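Long-range contact in ferredoxin (Mycobacterium smegmatis, PDB 2V2K), which transfers electrons in a wide variety of metabolic reactions by way of two bound iron-sulfur clusters: residues T1-P7 / V51-E57. Residues are numbered along the deposited sequence; the frame is centred on the assembly and turned at random.
With F3S (Fe3-s4 cluster), chain D; F3S (Fe3-s4 cluster), chain C.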
ATOM      1  N   THR A   1      -3.467 -11.073   4.083  1.00 24.13           N
ATOM      2  CA  THR A   1      -3.427  -9.815   3.346  1.00 23.38           C
ATOM      3  C   THR A   1      -2.169  -9.720   2.488  1.00 21.84           C
ATOM      4  O   THR A   1      -1.172 -10.389   2.754  1.00 21.62           O
ATOM      5  CB  THR A   1      -3.484  -8.604   4.294  1.00 24.18           C
ATOM      6  OG1 THR A   1      -3.739  -7.413   3.539  1.00 27.08           O
ATOM      7  CG2 THR A   1      -2.168  -8.451   5.043  1.00 24.13           C
ATOM      8  N   TYR A   2      -2.226  -8.882   1.457  1.00 21.33           N
ATOM      9  CA  TYR A   2      -1.049  -8.520   0.712  1.00 20.32           C
ATOM     10  C   TYR A   2      -0.548  -7.143   1.244  1.00 20.22           C
ATOM     11  O   TYR A   2      -1.282  -6.426   1.947  1.00 19.75           O
ATOM     12  CB  TYR A   2      -1.356  -8.502  -0.795  1.00 21.16           C
ATOM     13  CG  TYR A   2      -1.403  -9.894  -1.411  1.00 19.60           C
ATOM     14  CD1 TYR A   2      -0.503 -10.266  -2.407  1.00 18.86           C
ATOM     15  CD2 TYR A   2      -2.306 -10.853  -0.957  1.00 18.53           C
ATOM     16  CE1 TYR A   2      -0.536 -11.546  -2.966  1.00 19.89           C
ATOM     17  CE2 TYR A   2      -2.347 -12.136  -1.510  1.00 19.95           C
ATOM     18  CZ  TYR A   2      -1.466 -12.471  -2.515  1.00 20.39           C
ATOM     19  OH  TYR A   2      -1.498 -13.745  -3.065  1.00 21.97           O
ATOM     20  N   VAL A   3       0.707  -6.834   0.934  1.00 19.77           N
ATOM     21  CA  VAL A   3       1.473  -5.704   1.503  1.00 19.60           C
ATOM     22  C   VAL A   3       2.246  -4.976   0.392  1.00 20.36           C
ATOM     23  O   VAL A   3       2.913  -5.621  -0.423  1.00 22.35           O
ATOM     24  CB  VAL A   3       2.464  -6.185   2.605  1.00 19.66           C
ATOM     25  CG1 VAL A   3       3.288  -5.021   3.134  1.00 18.92           C
ATOM     26  CG2 VAL A   3       1.685  -6.882   3.721  1.00 20.85           C
ATOM     27  N   ILE A   4       2.145  -3.640   0.351  1.00 20.03           N
ATOM     28  CA  ILE A   4       3.005  -2.825  -0.510  0.70 19.66           C
ATOM     29  C   ILE A   4       4.263  -2.431   0.297  1.00 19.95           C
ATOM     30  O   ILE A   4       4.172  -1.880   1.400  1.00 19.55           O
ATOM     31  CB  ILE A   4       2.250  -1.589  -1.079  0.70 19.19           C
ATOM     32  CG1 ILE A   4       0.968  -2.032  -1.816  0.70 19.50           C
ATOM     33  CG2 ILE A   4       3.161  -0.787  -2.002  0.70 19.21           C
ATOM     34  CD1 ILE A   4       0.163  -0.916  -2.473  0.70 18.27           C
ATOM     35  N   ALA A   5       5.429  -2.708  -0.288  1.00 20.66           N
ATOM     36  CA  ALA A   5       6.742  -2.449   0.337  1.00 20.99           C
ATOM     37  C   ALA A   5       7.507  -1.287  -0.366  1.00 21.66           C
ATOM     38  O   ALA A   5       6.948  -0.599  -1.250  1.00 20.82           O
ATOM     39  CB  ALA A   5       7.580  -3.757   0.328  1.00 21.11           C
ATOM     40  N   GLU A   6       8.779  -1.095   0.014  1.00 22.44           N
ATOM     41  CA  GLU A   6       9.581   0.106  -0.344  1.00 22.64           C
ATOM     42  C   GLU A   6       9.688   0.496  -1.824  1.00 21.85           C
ATOM     43  O   GLU A   6       9.756   1.681  -2.114  1.00 21.53           O
ATOM     44  CB  GLU A   6      11.009   0.013   0.249  1.00 23.57           C
ATOM     45  CG  GLU A   6      11.780   1.367   0.241  1.00 26.51           C
ATOM     46  CD  GLU A   6      12.845   1.503   1.354  1.00 30.50           C
ATOM     47  OE1 GLU A   6      12.519   1.391   2.567  1.00 34.81           O
ATOM     48  OE2 GLU A   6      14.020   1.770   1.017  1.00 33.87           O
ATOM     49  N   PRO A   7       9.676  -0.479  -2.771  1.00 21.61           N
ATOM     50  CA  PRO A   7       9.767  -0.081  -4.186  1.00 21.46           C
ATOM     51  C   PRO A   7       8.685   0.848  -4.722  1.00 21.49           C
ATOM     52  O   PRO A   7       8.937   1.556  -5.696  1.00 21.61           O
ATOM     53  CB  PRO A   7       9.754  -1.414  -4.936  1.00 21.73           C
ATOM     54  CG  PRO A   7      10.242  -2.399  -3.938  1.00 22.08           C
ATOM     55  CD  PRO A   7       9.658  -1.944  -2.633  1.00 21.72           C
ATOM     56  N   VAL A  51       7.517  -2.596 -10.548  1.00 21.42           N
ATOM     57  CA  VAL A  51       8.694  -2.591  -9.679  1.00 21.73           C
ATOM     58  C   VAL A  51       8.647  -3.669  -8.577  1.00 21.65           C
ATOM     59  O   VAL A  51       9.454  -3.649  -7.650  1.00 21.32           O
ATOM     60  CB  VAL A  51       8.953  -1.165  -9.096  1.00 21.52           C
ATOM     61  CG1 VAL A  51       9.196  -0.162 -10.224  1.00 23.33           C
ATOM     62  CG2 VAL A  51       7.781  -0.693  -8.236  1.00 20.49           C
ATOM     63  N   GLU A  52       7.738  -4.633  -8.710  1.00 22.67           N
ATOM     64  CA  GLU A  52       7.562  -5.735  -7.741  1.00 23.41           C
ATOM     65  C   GLU A  52       7.469  -5.264  -6.273  1.00 23.07           C
ATOM     66  O   GLU A  52       8.155  -5.787  -5.393  1.00 23.29           O
ATOM     67  CB  GLU A  52       8.647  -6.807  -7.933  1.00 24.59           C
ATOM     68  CG  GLU A  52       8.310  -8.180  -7.330  1.00 26.64           C
ATOM     69  CD  GLU A  52       9.117  -9.311  -7.927  0.30 26.16           C
ATOM     70  OE1 GLU A  52       8.750  -9.780  -9.023  0.30 27.04           O
ATOM     71  OE2 GLU A  52      10.107  -9.739  -7.295  0.30 26.14           O
ATOM     72  N   ALA A  53       6.636  -4.255  -6.031  1.00 22.30           N
ATOM     73  CA  ALA A  53       6.432  -3.708  -4.675  1.00 21.66           C
ATOM     74  C   ALA A  53       5.506  -4.552  -3.805  1.00 22.00           C
ATOM     75  O   ALA A  53       5.540  -4.443  -2.582  1.00 21.47           O
ATOM     76  CB  ALA A  53       5.857  -2.295  -4.749  1.00 21.51           C
ATOM     77  N   ILE A  54       4.665  -5.364  -4.438  1.00 21.18           N
ATOM     78  CA  ILE A  54       3.573  -6.053  -3.747  1.00 21.14           C
ATOM     79  C   ILE A  54       3.921  -7.506  -3.450  1.00 21.14           C
ATOM     80  O   ILE A  54       4.391  -8.227  -4.340  1.00 20.93           O
ATOM     81  CB  ILE A  54       2.244  -6.013  -4.546  1.00 20.71           C
ATOM     82  CG1 ILE A  54       1.834  -4.570  -4.799  1.00 22.75           C
ATOM     83  CG2 ILE A  54       1.192  -6.745  -3.757  1.00 22.12           C
ATOM     84  CD1 ILE A  54       0.556  -4.376  -5.554  1.00 21.31           C
ATOM     85  N   TYR A  55       3.700  -7.891  -2.181  1.00 21.19           N
ATOM     86  CA  TYR A  55       3.939  -9.241  -1.675  1.00 21.98           C
ATOM     87  C   TYR A  55       2.789  -9.783  -0.788  1.00 21.86           C
ATOM     88  O   TYR A  55       2.173  -9.059  -0.010  1.00 20.82           O
ATOM     89  CB  TYR A  55       5.238  -9.258  -0.845  1.00 22.65           C
ATOM     90  CG  TYR A  55       6.475  -8.906  -1.616  1.00 23.04           C
ATOM     91  CD1 TYR A  55       7.284  -9.896  -2.171  1.00 25.57           C
ATOM     92  CD2 TYR A  55       6.842  -7.579  -1.804  1.00 25.47           C
ATOM     93  CE1 TYR A  55       8.424  -9.566  -2.902  1.00 26.64           C
ATOM     94  CE2 TYR A  55       7.975  -7.242  -2.524  1.00 27.06           C
ATOM     95  CZ  TYR A  55       8.756  -8.234  -3.080  1.00 27.53           C
ATOM     96  OH  TYR A  55       9.900  -7.886  -3.781  1.00 29.91           O
ATOM     97  N   TYR A  56       2.521 -11.082  -0.853  1.00 21.84           N
ATOM     98  CA  TYR A  56       1.670 -11.683   0.165  1.00 22.01           C
ATOM     99  C   TYR A  56       2.368 -11.477   1.525  1.00 22.41           C
ATOM    100  O   TYR A  56       3.622 -11.516   1.620  1.00 21.52           O
ATOM    101  CB  TYR A  56       1.411 -13.181  -0.134  1.00 22.87           C
ATOM    102  CG  TYR A  56       0.609 -13.905   0.926  1.00 23.19           C
ATOM    103  CD1 TYR A  56      -0.688 -13.519   1.238  1.00 24.32           C
ATOM    104  CD2 TYR A  56       1.162 -14.979   1.634  1.00 25.38           C
ATOM    105  CE1 TYR A  56      -1.429 -14.179   2.223  1.00 26.00           C
ATOM    106  CE2 TYR A  56       0.437 -15.638   2.604  1.00 26.21           C
ATOM    107  CZ  TYR A  56      -0.858 -15.236   2.907  1.00 26.61           C
ATOM    108  OH  TYR A  56      -1.566 -15.904   3.900  1.00 27.80           O
ATOM    109  N   GLU A  57       1.583 -11.271   2.580  1.00 22.96           N
ATOM    110  CA  GLU A  57       2.148 -10.977   3.904  0.50 23.25           C
ATOM    111  C   GLU A  57       3.309 -11.901   4.308  1.00 23.52           C
ATOM    112  O   GLU A  57       4.334 -11.442   4.801  1.00 23.11           O
ATOM    113  CB  GLU A  57       1.055 -10.984   4.992  0.50 23.36           C
ATOM    114  CG  GLU A  57       0.177 -12.233   5.064  0.50 22.97           C
ATOM    115  CD  GLU A  57      -0.830 -12.167   6.191  0.50 24.10           C
ATOM    116  OE1 GLU A  57      -0.422 -12.300   7.371  0.50 25.12           O
ATOM    117  OE2 GLU A  57      -2.030 -11.978   5.905  0.50 22.87           O
TER
HETATM  118 FE1  F3S D 108       0.842  -0.106  -7.253  1.00 15.67          FE
HETATM  119 FE3  F3S D 108       2.918   1.144  -6.188  1.00 15.93          FE
HETATM  120 FE4  F3S D 108       3.310  -0.843  -7.894  1.00 16.45          FE
HETATM  121  S1  F3S D 108       1.126   2.103  -6.827  1.00 17.82           S
HETATM  122  S2  F3S D 108       1.568  -0.778  -9.297  1.00 16.95           S
HETATM  123  S3  F3S D 108       2.340  -0.889  -5.866  1.00 16.89           S
HETATM  124  S4  F3S D 108       4.525   1.093  -7.614  1.00 19.61           S
HETATM  125 FE1  F3S C 107      -5.909  -7.818  -1.640  1.00 14.17          FE
HETATM  126 FE3  F3S C 107      -4.569  -7.392  -3.996  1.00 13.82          FE
HETATM  127 FE4  F3S C 107      -7.140  -6.619  -3.698  1.00 15.68          FE
HETATM  128  S1  F3S C 107      -4.529  -9.273  -2.712  1.00 16.10           S
HETATM  129  S2  F3S C 107      -8.076  -8.194  -2.314  1.00 15.59           S
HETATM  130  S3  F3S C 107      -5.304  -5.799  -2.497  1.00 14.13           S
HETATM  131  S4  F3S C 107      -6.220  -7.585  -5.597  1.00 16.02           S
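I4, in the conformer given, and I54 lie side by side on the same face of a two-stranded antiparallel ribbon, their CG1 atoms 4.0 Å apart. I4 meets S3 of the chain D cluster with CG2 and CD1, I54 with CG1 and CD1; in I54, CG1 stands anti to the carbonyl carbon (chi1 -58°), which turns that branch to the sulfur. Beta-branched aliphatic side chains suit a strand and give the cluster a nonpolar wall. A53 CB, 3.9 Å from that S3, packs beside I4 CG2; a methyl suits a place pressed between cluster and P7. P7 CB also meets V51 CG2, which reaches S4, completing the tight part. The backbones are joined by hydrogen bonds from V3 N to Y55 O and, straighter, from Y55 N to V3 O (169°), then from A5 N to A53 O just beyond the strands. On the other face, V3 packs against A68 and N71 of helix 67-73.

Y2 suits its place because its flat ring fills the layer between the chain C cluster and Y56: one face receives S1, 3.2 Å from CD2, the opposite face the CH-pi contact of Y56 CA, 3.8 Å from the ring centroid. The Y56 ring turns its edge to Y2 in an offset edge-to-face pair, planes at 60°. Toward solvent the contact is looser: E57 N hydrogen-bonds T1 O, whereas the salt bridge from E57 OE2 to T1 N, doubtfully short at 2.5 Å, belongs to one of two conformers. Pairing N-terminal and late strands between two cluster pockets is characteristic of the bacterial dicluster ferredoxin fold, here a seven-iron ferredoxin whose sites both carry three-iron clusters in this crystal.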